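Local coordinates for hypothetical aspartyl-tRNA synthetase (Sulfolobus tokodaii, PDB 1WYD), which probably activates L-aspartate with ATP as aspartyl-adenylate and transfers it to the acceptor end of both tRNA(Asp) and tRNA(Asn), at residues B[351-356]-B[397-402]; B[203-208]-B[224-229]; B[18-23]-B[70-75]; B[157-162]-B[189-194]. All coordinates share one frame; numbering follows the deposited sequence.

In the fold
Along the chain the order is contact 3, contact 4, contact 2, contact 1, each closing before the next opens. Contacts 1 and 2 lie in one mixed sheet of the class II catalytic domain, where strands 222-231 and 394-400 are neighbours; their centres are about 10 Å apart. Contact 4 sits about 10 Å from contact 2, between centres, and joins it through K192 with D227 and T158 with E204. Contact 3 belongs to the OB-fold domain, its centre about 42 to 50 Å from theirs. Contacts 1, 2 and 4 thus belong to the catalytic core, while contact 3 lies in a separate nucleic-acid-binding domain; contacts 2, 3 and 4 also touch the second subunit.

Contact 1 (B[351-356]-B[397-402]); sequences LEIVSG and FGMGLA
V354 is the bump and F397, G398 and M399 form the hollow that receives it. Its CG1, anti to the backbone N (chi1 -172°), lies 3.1 Å from G398 O and 3.7 Å from F397 CD2, while CG2 fits against the M399 chain, 3.6 Å from M399 CB and close to SD as well. The M399 chain runs alongside I353, and its SD meets I353 CG2 at 4.1 Å. An alanine in place of V354 would probably open a gap between the F397 ring and the M399 thioether and let both side chains shift. Next to this, G356 pairs with F397 at a CA-CA distance of 3.8 Å, and a CB on G356 would collide with F397 CB, so glycine fits the site. Helix 235-256 closes over the V354, F397 and M399 side through L242, I245 and L246.

The strands are antiparallel. S355 and G398 exchange a pair of backbone hydrogen bonds, and G400 N adds a third to I353 O at 3.2 Å, just before the helix starts. I353 and V354 both face L346, a classic beta bulge. Strand 394-400 running into helix 401-409 fits class II motif 3. E352 is predicted to bind ATP and magnesium, S355 aspartate and magnesium, and G400, L401 and A402 ATP. The apolar face packs the strands under helix 235-256, and the backbone bonds at S355 and G400 probably keep the predicted aspartate, magnesium and ATP sites in place relative to one another.

Contact 2 (B[203-208]-B[224-229]); sequences FEVAPA and ISMDVE
The F203 ring stands off the strand pair, and its CB does the touching, 3.9 Å from V228 CG2 and 3.1 Å from D227 O. With CG between the backbone N and the carbonyl carbon (chi1 64°), the ring is carried toward R145 of helix 128-150. The pyrrolidine ring of P207 has I224 CD1 over one broad face, 4.0 Å from P207 CG; P207 of the second subunit also packs on this proline. Between these two ends V205 CG1 meets I224 CG2 at 3.8 Å and, less closely, M226 CG. F144 of helix 128-150 covers V205 and M226.

Strands 201-209 and 222-231 are the antiparallel pair that fits class II motif 2. E204 and D227 exchange two backbone hydrogen bonds, as do A206 and S225; the straightest runs from S225 N to A206 O (178° at the hydrogen).

Across the sheet from the apolar residues, E204 and D227 send carboxylates to the same side, E204 OE1 and D227 OD2 being 6.3 Å apart. Each has its own partners: E204 takes a hydrogen bond from T158 and a salt bridge from K160, and D227 OD1 pairs with K192. The chemistry is two-sided: an apolar face turned to the helix and dimer partner, and a buried acidic face whose like charges are probably made tolerable by the two lysines.

Contact 3 (B[18-23]-B[70-75]); sequences EVIWAG and QVRGIV
Two strands of the N-terminal OB fold, 18-31 and 68-77, are clasped at one end by a salt bridge between E18 and R72. E18 brings OE2 to R72 NH1 at 2.9 Å; OE2 is met nearly along its C-O axis but lies 22° out of the guanidinium plane, and the two planar groups are turned 67° against each other. The bend at chi3 turns the R72 guanidinium toward E18, while the nearly straight chain before it lays CD 3.4 Å from E18 OE2. R72 NH2 is held in addition by E91. A leucine in place of R72 would probably leave both E18 and E91 without their positive mate on this face.

Four backbone hydrogen bonds tie the antiparallel strands, V19 with G73 and W21 with V71, the shortest being V71 N to W21 O at 2.7 Å. The side chains of V19, W21 and V71 lie on the face turned to the barrel interior, where L39 and L87 pack on W21 and V71; V75 CG2 comes to V19 CG2 at 3.8 Å. V71 CG1, placed between the backbone N and the carbonyl carbon (chi1 55°), points at W21 CB, 3.7 Å away.

Contact 4 (B[157-162]-B[189-194]); sequences FTPKII and QLYKEL
Y191 on helix 189-199 packs into a corner lined by the T158 methyl, P159 and I162, in the class II catalytic core. Segment 157-162 follows helix 128-150 and strand 154-155, an arrangement consistent with motif 1, whose characteristic proline P159 would be.

The Y191 ring has P159 CD over one face, 3.7 Å from the ring centroid and 13° off the normal: a CH-pi contact. P159 CG continues along the same face toward the phenol end, 3.9 Å from Y191 CE2. T158 closes the base of the side chain, its CG2 only 3.2 Å from Y191 CB, a tight fit. With CG2 anti to the carbonyl carbon, T158 keeps its methyl against the tyrosine, OG1 turned to E204.

The second subunit completes the pocket: its F420 meets the Y191 ring edge-to-face and packs on P159, and O of its C-terminal residue P429 is hydrogen-bonded to Y191 OH. Residues 189-192 are predicted to form part of the aspartate site, so Y191 joins that helix to the dimer interface. Toward the hydroxyl end, I162 CG2 approaches obliquely, 4.0 Å from Y191 CE1.

Contact 1 (B[351-356]-B[397-402])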
loop_
_atom_site.group_PDB
_atom_site.type_symbol
_atom_site.label_atom_id
_atom_site.label_comp_id
_atom_site.label_asym_id
_atom_site.label_seq_id
_atom_site.Cartn_x
_atom_site.Cartn_y
_atom_site.Cartn_z
ATOM N N LEU B 351 17.957 -8.733 -15.111
ATOM C CA LEU B 351 17.395 -7.619 -14.344
ATOM C C LEU B 351 17.396 -7.922 -12.849
ATOM O O LEU B 351 17.059 -9.041 -12.438
ATOM C CB LEU B 351 15.981 -7.313 -14.841
ATOM C CG LEU B 351 15.219 -6.076 -14.347
ATOM C CD1 LEU B 351 15.843 -4.683 -14.791
ATOM C CD2 LEU B 351 13.817 -6.243 -14.850
ATOM N N GLU B 352 17.798 -6.950 -12.036
ATOM C CA GLU B 352 17.774 -7.128 -10.582
ATOM C C GLU B 352 16.355 -6.870 -10.087
ATOM O O GLU B 352 15.740 -5.866 -10.411
ATOM C CB GLU B 352 18.786 -6.229 -9.878
ATOM C CG GLU B 352 18.920 -6.466 -8.373
ATOM C CD GLU B 352 19.364 -5.208 -7.624
ATOM O OE1 GLU B 352 20.508 -4.731 -7.852
ATOM O OE2 GLU B 352 18.582 -4.692 -6.793
ATOM N N ILE B 353 15.817 -7.797 -9.332
ATOM C CA ILE B 353 14.414 -7.712 -8.996
ATOM C C ILE B 353 14.295 -7.430 -7.517
ATOM O O ILE B 353 13.376 -6.738 -7.080
ATOM C CB ILE B 353 13.746 -9.044 -9.354
ATOM C CG1 ILE B 353 13.928 -9.302 -10.841
ATOM C CG2 ILE B 353 12.299 -9.091 -8.878
ATOM C CD1 ILE B 353 12.745 -9.008 -11.704
ATOM N N VAL B 354 15.245 -7.956 -6.747
ATOM C CA VAL B 354 15.195 -7.868 -5.301
ATOM C C VAL B 354 16.622 -7.699 -4.820
ATOM O O VAL B 354 17.526 -8.266 -5.424
ATOM C CB VAL B 354 14.589 -9.166 -4.654
ATOM C CG1 VAL B 354 14.360 -8.973 -3.179
ATOM C CG2 VAL B 354 13.298 -9.581 -5.304
ATOM N N SER B 355 16.821 -6.906 -3.763
ATOM C CA SER B 355 18.035 -6.992 -2.954
ATOM C C SER B 355 17.711 -7.142 -1.458
ATOM O O SER B 355 16.743 -6.559 -0.974
ATOM C CB SER B 355 18.951 -5.795 -3.211
ATOM O OG SER B 355 18.280 -4.567 -2.876
ATOM N N GLY B 356 18.484 -7.956 -0.739
ATOM C CA GLY B 356 18.397 -7.999 0.710
ATOM C C GLY B 356 19.642 -8.493 1.450
ATOM O O GLY B 356 20.685 -8.765 0.836
ATOM N N PHE B 397 14.472 -7.677 2.883
ATOM C CA PHE B 397 14.688 -7.387 1.471
ATOM C C PHE B 397 13.703 -6.340 0.929
ATOM O O PHE B 397 12.703 -5.979 1.564
ATOM C CB PHE B 397 14.570 -8.673 0.634
ATOM C CG PHE B 397 13.173 -9.256 0.601
ATOM C CD1 PHE B 397 12.886 -10.434 1.295
ATOM C CD2 PHE B 397 12.176 -8.665 -0.160
ATOM C CE1 PHE B 397 11.615 -10.974 1.268
ATOM C CE2 PHE B 397 10.905 -9.167 -0.187
ATOM C CZ PHE B 397 10.611 -10.329 0.518
ATOM N N GLY B 398 14.017 -5.868 -0.266
ATOM C CA GLY B 398 13.166 -4.959 -1.006
ATOM C C GLY B 398 13.167 -5.472 -2.430
ATOM O O GLY B 398 14.236 -5.858 -2.974
ATOM N N MET B 399 11.952 -5.545 -2.984
ATOM C CA MET B 399 11.698 -5.892 -4.362
ATOM C C MET B 399 10.977 -4.724 -5.047
ATOM O O MET B 399 10.043 -4.151 -4.489
ATOM C CB MET B 399 10.809 -7.107 -4.390
ATOM C CG MET B 399 10.046 -7.346 -5.677
ATOM S SD MET B 399 9.631 -9.222 -5.767
ATOM C CE MET B 399 8.385 -9.341 -4.627
ATOM N N GLY B 400 11.367 -4.441 -6.288
ATOM C CA GLY B 400 10.715 -3.420 -7.051
ATOM C C GLY B 400 9.506 -3.978 -7.726
ATOM O O GLY B 400 9.632 -4.909 -8.501
ATOM N N LEU B 401 8.337 -3.391 -7.464
ATOM C CA LEU B 401 7.146 -3.830 -8.113
ATOM C C LEU B 401 7.270 -3.842 -9.641
ATOM O O LEU B 401 7.076 -4.884 -10.288
ATOM C CB LEU B 401 5.927 -3.066 -7.615
ATOM C CG LEU B 401 4.545 -3.382 -8.206
ATOM C CD1 LEU B 401 4.184 -4.935 -8.100
ATOM C CD2 LEU B 401 3.462 -2.531 -7.554
ATOM N N ALA B 402 7.637 -2.739 -10.240
ATOM C CA ALA B 402 7.584 -2.723 -11.680
ATOM C C ALA B 402 8.654 -3.618 -12.332
ATOM O O ALA B 402 8.432 -4.120 -13.441
ATOM C CB ALA B 402 7.646 -1.327 -12.202
#

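Contact 2 (B[203-208]-B[224-229])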
loop_
_atom_site.group_PDB
_atom_site.type_symbol
_atom_site.label_atom_id
_atom_site.label_comp_id
_atom_site.label_asym_id
_atom_site.label_seq_id
_atom_site.Cartn_x
_atom_site.Cartn_y
_atom_site.Cartn_z
ATOM N N PHE B 203 5.845 -5.985 6.734
ATOM C CA PHE B 203 6.097 -5.570 5.358
ATOM C C PHE B 203 5.517 -4.180 5.051
ATOM O O PHE B 203 4.628 -3.707 5.755
ATOM C CB PHE B 203 5.558 -6.544 4.352
ATOM C CG PHE B 203 4.060 -6.702 4.366
ATOM C CD1 PHE B 203 3.417 -7.599 5.262
ATOM C CD2 PHE B 203 3.286 -6.066 3.407
ATOM C CE1 PHE B 203 2.027 -7.738 5.248
ATOM C CE2 PHE B 203 1.922 -6.252 3.377
ATOM C CZ PHE B 203 1.299 -7.119 4.288
ATOM N N GLU B 204 5.978 -3.598 3.942
ATOM C CA GLU B 204 5.344 -2.419 3.413
ATOM C C GLU B 204 5.436 -2.414 1.890
ATOM O O GLU B 204 6.459 -2.755 1.308
ATOM C CB GLU B 204 5.993 -1.196 4.092
ATOM C CG GLU B 204 6.007 0.099 3.301
ATOM C CD GLU B 204 6.247 1.337 4.158
ATOM O OE1 GLU B 204 7.145 1.333 5.016
ATOM O OE2 GLU B 204 5.552 2.324 3.958
ATOM N N VAL B 205 4.347 -2.071 1.235
ATOM C CA VAL B 205 4.363 -1.843 -0.198
ATOM C C VAL B 205 4.024 -0.344 -0.303
ATOM O O VAL B 205 2.971 0.079 0.180
ATOM C CB VAL B 205 3.261 -2.656 -0.927
ATOM C CG1 VAL B 205 3.428 -2.574 -2.408
ATOM C CG2 VAL B 205 3.287 -4.129 -0.533
ATOM N N ALA B 206 4.889 0.448 -0.927
ATOM C CA ALA B 206 4.691 1.914 -0.888
ATOM C C ALA B 206 5.669 2.632 -1.796
ATOM O O ALA B 206 6.720 2.071 -2.154
ATOM C CB ALA B 206 4.854 2.411 0.509
ATOM N N PRO B 207 5.367 3.894 -2.134
ATOM C CA PRO B 207 6.261 4.664 -2.995
ATOM C C PRO B 207 7.614 4.906 -2.321
ATOM O O PRO B 207 7.709 4.987 -1.098
ATOM C CB PRO B 207 5.480 5.959 -3.215
ATOM C CG PRO B 207 4.024 5.584 -2.766
ATOM C CD PRO B 207 4.218 4.691 -1.674
ATOM N N ALA B 208 8.661 4.937 -3.147
ATOM C CA ALA B 208 9.956 5.518 -2.811
ATOM C C ALA B 208 10.526 6.388 -3.999
ATOM O O ALA B 208 9.961 6.475 -5.110
ATOM C CB ALA B 208 10.932 4.433 -2.454
ATOM N N ILE B 224 7.425 1.982 -6.747
ATOM C CA ILE B 224 6.863 1.224 -5.635
ATOM C C ILE B 224 7.789 0.115 -5.186
ATOM O O ILE B 224 8.247 -0.688 -5.984
ATOM C CB ILE B 224 5.499 0.619 -6.060
ATOM C CG1 ILE B 224 4.596 1.745 -6.618
ATOM C CG2 ILE B 224 4.870 -0.181 -4.929
ATOM C CD1 ILE B 224 4.194 2.758 -5.614
ATOM N N SER B 225 8.066 0.088 -3.893
ATOM C CA SER B 225 8.996 -0.826 -3.300
ATOM C C SER B 225 8.177 -1.764 -2.387
ATOM O O SER B 225 7.256 -1.324 -1.682
ATOM C CB SER B 225 10.056 -0.003 -2.555
ATOM O OG SER B 225 10.943 -0.769 -1.732
ATOM N N MET B 226 8.512 -3.062 -2.456
ATOM C CA MET B 226 7.857 -4.129 -1.706
ATOM C C MET B 226 8.882 -4.674 -0.715
ATOM O O MET B 226 9.782 -5.446 -1.091
ATOM C CB MET B 226 7.388 -5.240 -2.651
ATOM C CG MET B 226 6.654 -4.750 -3.929
ATOM S SD MET B 226 6.435 -6.003 -5.197
ATOM C CE MET B 226 5.067 -6.951 -4.545
ATOM N N ASP B 227 8.705 -4.307 0.551
ATOM C CA ASP B 227 9.725 -4.482 1.598
ATOM C C ASP B 227 9.287 -5.386 2.706
ATOM O O ASP B 227 8.105 -5.364 3.128
ATOM C CB ASP B 227 10.110 -3.134 2.223
ATOM C CG ASP B 227 11.043 -2.358 1.350
ATOM O OD1 ASP B 227 12.281 -2.610 1.393
ATOM O OD2 ASP B 227 10.636 -1.498 0.563
ATOM N N VAL B 228 10.260 -6.118 3.238
ATOM C CA VAL B 228 10.009 -7.138 4.233
ATOM C C VAL B 228 11.171 -7.174 5.172
ATOM O O VAL B 228 12.310 -7.162 4.733
ATOM C CB VAL B 228 9.850 -8.479 3.527
ATOM C CG1 VAL B 228 9.866 -9.650 4.514
ATOM C CG2 VAL B 228 8.583 -8.449 2.678
ATOM N N GLU B 229 10.893 -7.225 6.464
ATOM C CA GLU B 229 11.947 -7.212 7.460
ATOM C C GLU B 229 11.534 -8.235 8.503
ATOM O O GLU B 229 10.385 -8.243 8.932
ATOM C CB GLU B 229 12.125 -5.791 8.071
ATOM C CG GLU B 229 13.509 -5.505 8.672
ATOM C CD GLU B 229 14.674 -5.568 7.670
ATOM O OE1 GLU B 229 15.831 -5.779 8.087
ATOM O OE2 GLU B 229 14.468 -5.376 6.451
#

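Contact 3 (B[18-23]-B[70-75])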
loop_
_atom_site.group_PDB
_atom_site.type_symbol
_atom_site.label_atom_id
_atom_site.label_comp_id
_atom_site.label_asym_id
_atom_site.label_seq_id
_atom_site.Cartn_x
_atom_site.Cartn_y
_atom_site.Cartn_z
ATOM N N GLU B 18 -33.423 -10.672 -21.804
ATOM C CA GLU B 18 -33.088 -9.248 -21.806
ATOM C C GLU B 18 -31.967 -8.898 -20.830
ATOM O O GLU B 18 -32.023 -9.230 -19.645
ATOM C CB GLU B 18 -34.302 -8.371 -21.504
ATOM C CG GLU B 18 -33.946 -6.902 -21.513
ATOM C CD GLU B 18 -35.124 -6.028 -21.228
ATOM O OE1 GLU B 18 -35.555 -5.998 -20.050
ATOM O OE2 GLU B 18 -35.612 -5.366 -22.171
ATOM N N VAL B 19 -30.956 -8.212 -21.344
ATOM C CA VAL B 19 -29.779 -7.863 -20.560
ATOM C C VAL B 19 -29.487 -6.378 -20.757
ATOM O O VAL B 19 -29.843 -5.791 -21.790
ATOM C CB VAL B 19 -28.579 -8.755 -20.963
ATOM C CG1 VAL B 19 -27.258 -8.127 -20.571
ATOM C CG2 VAL B 19 -28.703 -10.145 -20.328
ATOM N N ILE B 20 -28.879 -5.754 -19.751
ATOM C CA ILE B 20 -28.377 -4.396 -19.916
ATOM C C ILE B 20 -26.868 -4.382 -19.759
ATOM O O ILE B 20 -26.344 -4.711 -18.694
ATOM C CB ILE B 20 -29.037 -3.426 -18.948
ATOM C CG1 ILE B 20 -30.558 -3.655 -18.929
ATOM C CG2 ILE B 20 -28.642 -1.976 -19.314
ATOM C CD1 ILE B 20 -31.367 -2.519 -18.319
ATOM N N TRP B 21 -26.184 -4.037 -20.847
ATOM C CA TRP B 21 -24.746 -3.810 -20.834
ATOM C C TRP B 21 -24.457 -2.330 -20.696
ATOM O O TRP B 21 -25.270 -1.491 -21.146
ATOM C CB TRP B 21 -24.110 -4.314 -22.116
ATOM C CG TRP B 21 -23.876 -5.773 -22.118
ATOM C CD1 TRP B 21 -24.044 -6.624 -21.080
ATOM C CD2 TRP B 21 -23.426 -6.570 -23.223
ATOM N NE1 TRP B 21 -23.715 -7.903 -21.455
ATOM C CE2 TRP B 21 -23.349 -7.902 -22.773
ATOM C CE3 TRP B 21 -23.085 -6.292 -24.558
ATOM C CZ2 TRP B 21 -22.953 -8.951 -23.595
ATOM C CZ3 TRP B 21 -22.688 -7.326 -25.373
ATOM C CH2 TRP B 21 -22.621 -8.646 -24.894
ATOM N N ALA B 22 -23.319 -2.003 -20.069
ATOM C CA ALA B 22 -22.787 -0.630 -20.134
ATOM C C ALA B 22 -21.293 -0.631 -20.442
ATOM O O ALA B 22 -20.564 -1.573 -20.081
ATOM C CB ALA B 22 -23.080 0.161 -18.857
ATOM N N GLY B 23 -20.838 0.412 -21.120
ATOM C CA GLY B 23 -19.428 0.493 -21.412
ATOM C C GLY B 23 -19.056 1.402 -22.546
ATOM O O GLY B 23 -19.776 2.336 -22.863
ATOM N N GLN B 70 -25.000 2.941 -22.513
ATOM C CA GLN B 70 -25.848 1.925 -21.913
ATOM C C GLN B 70 -26.558 1.248 -23.069
ATOM O O GLN B 70 -27.096 1.920 -23.955
ATOM C CB GLN B 70 -26.899 2.622 -21.069
ATOM C CG GLN B 70 -27.135 2.037 -19.716
ATOM C CD GLN B 70 -28.141 2.853 -18.915
ATOM O OE1 GLN B 70 -28.756 2.343 -17.977
ATOM N NE2 GLN B 70 -28.307 4.114 -19.283
ATOM N N VAL B 71 -26.555 -0.080 -23.081
ATOM C CA VAL B 71 -27.347 -0.811 -24.076
ATOM C C VAL B 71 -28.231 -1.926 -23.485
ATOM O O VAL B 71 -27.755 -2.860 -22.851
ATOM C CB VAL B 71 -26.483 -1.279 -25.309
ATOM C CG1 VAL B 71 -25.277 -2.110 -24.881
ATOM C CG2 VAL B 71 -27.322 -2.042 -26.300
ATOM N N ARG B 72 -29.537 -1.775 -23.674
ATOM C CA ARG B 72 -30.524 -2.791 -23.341
ATOM C C ARG B 72 -30.929 -3.549 -24.615
ATOM O O ARG B 72 -31.344 -2.936 -25.604
ATOM C CB ARG B 72 -31.740 -2.114 -22.733
ATOM C CG ARG B 72 -32.924 -3.041 -22.483
ATOM C CD ARG B 72 -34.003 -2.422 -21.590
ATOM N NE ARG B 72 -34.774 -1.402 -22.300
ATOM C CZ ARG B 72 -35.627 -1.654 -23.306
ATOM N NH1 ARG B 72 -35.847 -2.904 -23.736
ATOM N NH2 ARG B 72 -36.275 -0.649 -23.882
ATOM N N GLY B 73 -30.786 -4.873 -24.600
ATOM C CA GLY B 73 -31.254 -5.693 -25.700
ATOM C C GLY B 73 -31.498 -7.154 -25.313
ATOM O O GLY B 73 -31.480 -7.521 -24.128
ATOM N N ILE B 74 -31.710 -7.999 -26.320
ATOM C CA ILE B 74 -32.020 -9.400 -26.073
ATOM C C ILE B 74 -30.861 -10.255 -26.517
ATOM O O ILE B 74 -30.358 -10.092 -27.606
ATOM C CB ILE B 74 -33.342 -9.793 -26.788
ATOM C CG1 ILE B 74 -34.544 -9.276 -25.988
ATOM C CG2 ILE B 74 -33.458 -11.301 -26.939
ATOM C CD1 ILE B 74 -34.879 -7.765 -26.173
ATOM N N VAL B 75 -30.417 -11.151 -25.651
ATOM C CA VAL B 75 -29.321 -12.077 -25.986
ATOM C C VAL B 75 -29.711 -13.037 -27.125
ATOM O O VAL B 75 -30.867 -13.465 -27.217
ATOM C CB VAL B 75 -28.822 -12.824 -24.722
ATOM C CG1 VAL B 75 -27.751 -13.859 -25.044
ATOM C CG2 VAL B 75 -28.291 -11.808 -23.698
#

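Contact 4 (B[157-162]-B[189-194])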
loop_
_atom_site.group_PDB
_atom_site.type_symbol
_atom_site.label_atom_id
_atom_site.label_comp_id
_atom_site.label_asym_id
_atom_site.label_seq_id
_atom_site.Cartn_x
_atom_site.Cartn_y
_atom_site.Cartn_z
ATOM N N PHE B 157 3.355 1.324 7.553
ATOM C CA PHE B 157 3.586 2.521 6.738
ATOM C C PHE B 157 4.595 3.436 7.469
ATOM O O PHE B 157 4.304 3.904 8.575
ATOM C CB PHE B 157 2.280 3.264 6.489
ATOM C CG PHE B 157 1.474 2.687 5.373
ATOM C CD1 PHE B 157 0.274 2.063 5.630
ATOM C CD2 PHE B 157 1.938 2.742 4.063
ATOM C CE1 PHE B 157 -0.469 1.511 4.584
ATOM C CE2 PHE B 157 1.218 2.211 3.013
ATOM C CZ PHE B 157 0.009 1.597 3.266
ATOM N N THR B 158 5.783 3.610 6.868
ATOM C CA THR B 158 6.845 4.392 7.458
ATOM C C THR B 158 6.945 5.799 6.780
ATOM O O THR B 158 6.338 6.040 5.708
ATOM C CB THR B 158 8.165 3.663 7.425
ATOM O OG1 THR B 158 8.402 3.179 6.106
ATOM C CG2 THR B 158 8.097 2.424 8.275
ATOM N N PRO B 159 7.621 6.741 7.443
ATOM C CA PRO B 159 7.654 8.134 6.938
ATOM C C PRO B 159 8.320 8.197 5.573
ATOM O O PRO B 159 9.327 7.514 5.304
ATOM C CB PRO B 159 8.499 8.864 7.970
ATOM C CG PRO B 159 8.376 8.045 9.171
ATOM C CD PRO B 159 8.340 6.600 8.719
ATOM N N LYS B 160 7.724 8.986 4.699
ATOM C CA LYS B 160 8.287 9.170 3.382
ATOM C C LYS B 160 9.171 10.436 3.330
ATOM O O LYS B 160 10.109 10.499 2.534
ATOM C CB LYS B 160 7.184 9.201 2.315
ATOM C CG LYS B 160 6.340 7.929 2.211
ATOM C CD LYS B 160 7.242 6.715 2.124
ATOM C CE LYS B 160 6.539 5.452 2.503
ATOM N NZ LYS B 160 7.468 4.341 2.568
ATOM N N ILE B 161 8.857 11.425 4.155
ATOM C CA ILE B 161 9.698 12.609 4.287
ATOM C C ILE B 161 10.614 12.465 5.480
ATOM O O ILE B 161 10.128 12.277 6.604
ATOM C CB ILE B 161 8.854 13.895 4.478
ATOM C CG1 ILE B 161 8.035 14.156 3.224
ATOM C CG2 ILE B 161 9.797 15.096 4.786
ATOM C CD1 ILE B 161 7.046 15.258 3.368
ATOM N N ILE B 162 11.926 12.574 5.239
ATOM C CA ILE B 162 12.927 12.323 6.268
ATOM C C ILE B 162 13.933 13.461 6.386
ATOM O O ILE B 162 14.086 14.241 5.454
ATOM C CB ILE B 162 13.671 11.031 5.963
ATOM C CG1 ILE B 162 14.404 11.126 4.613
ATOM C CG2 ILE B 162 12.678 9.818 6.053
ATOM C CD1 ILE B 162 15.329 9.915 4.335
ATOM N N GLN B 189 14.063 1.381 4.677
ATOM C CA GLN B 189 15.176 0.708 5.378
ATOM C C GLN B 189 15.251 0.825 6.907
ATOM O O GLN B 189 15.054 -0.174 7.612
ATOM C CB GLN B 189 16.535 1.074 4.770
ATOM C CG GLN B 189 17.669 0.146 5.208
ATOM C CD GLN B 189 17.358 -1.324 4.899
ATOM O OE1 GLN B 189 17.054 -1.651 3.753
ATOM N NE2 GLN B 189 17.421 -2.206 5.917
ATOM N N LEU B 190 15.593 1.999 7.413
ATOM C CA LEU B 190 15.757 2.184 8.841
ATOM C C LEU B 190 14.469 1.901 9.602
ATOM O O LEU B 190 14.503 1.238 10.640
ATOM C CB LEU B 190 16.234 3.625 9.167
ATOM C CG LEU B 190 16.111 4.071 10.641
ATOM C CD1 LEU B 190 17.102 3.322 11.551
ATOM C CD2 LEU B 190 16.312 5.598 10.795
ATOM N N TYR B 191 13.339 2.371 9.073
ATOM C CA TYR B 191 12.073 2.285 9.790
ATOM C C TYR B 191 11.542 0.861 9.916
ATOM O O TYR B 191 10.962 0.515 10.961
ATOM C CB TYR B 191 11.064 3.239 9.196
ATOM C CG TYR B 191 11.487 4.702 9.421
ATOM C CD1 TYR B 191 12.189 5.405 8.432
ATOM C CD2 TYR B 191 11.235 5.348 10.635
ATOM C CE1 TYR B 191 12.597 6.739 8.629
ATOM C CE2 TYR B 191 11.641 6.673 10.849
ATOM C CZ TYR B 191 12.328 7.358 9.837
ATOM O OH TYR B 191 12.745 8.662 10.023
ATOM N N LYS B 192 11.772 0.035 8.898
ATOM C CA LYS B 192 11.248 -1.326 8.911
ATOM C C LYS B 192 12.108 -2.178 9.830
ATOM O O LYS B 192 11.603 -3.069 10.507
ATOM C CB LYS B 192 11.119 -1.910 7.486
ATOM C CG LYS B 192 12.412 -2.121 6.767
ATOM C CD LYS B 192 12.202 -2.501 5.315
ATOM C CE LYS B 192 13.538 -2.988 4.727
ATOM N NZ LYS B 192 13.479 -3.387 3.319
ATOM N N GLU B 193 13.399 -1.858 9.913
ATOM C CA GLU B 193 14.263 -2.498 10.905
ATOM C C GLU B 193 13.736 -2.186 12.285
ATOM O O GLU B 193 13.601 -3.083 13.116
ATOM C CB GLU B 193 15.705 -2.031 10.776
ATOM C CG GLU B 193 16.335 -2.355 9.427
ATOM C CD GLU B 193 17.856 -2.308 9.459
ATOM O OE1 GLU B 193 18.464 -2.873 10.401
ATOM O OE2 GLU B 193 18.456 -1.741 8.514
ATOM N N LEU B 194 13.422 -0.907 12.509
ATOM C CA LEU B 194 12.891 -0.444 13.774
ATOM C C LEU B 194 11.615 -1.176 14.149
ATOM O O LEU B 194 11.461 -1.603 15.306
ATOM C CB LEU B 194 12.605 1.081 13.744
ATOM C CG LEU B 194 13.832 2.005 13.634
ATOM C CD1 LEU B 194 13.464 3.412 14.035
ATOM C CD2 LEU B 194 15.023 1.505 14.450
#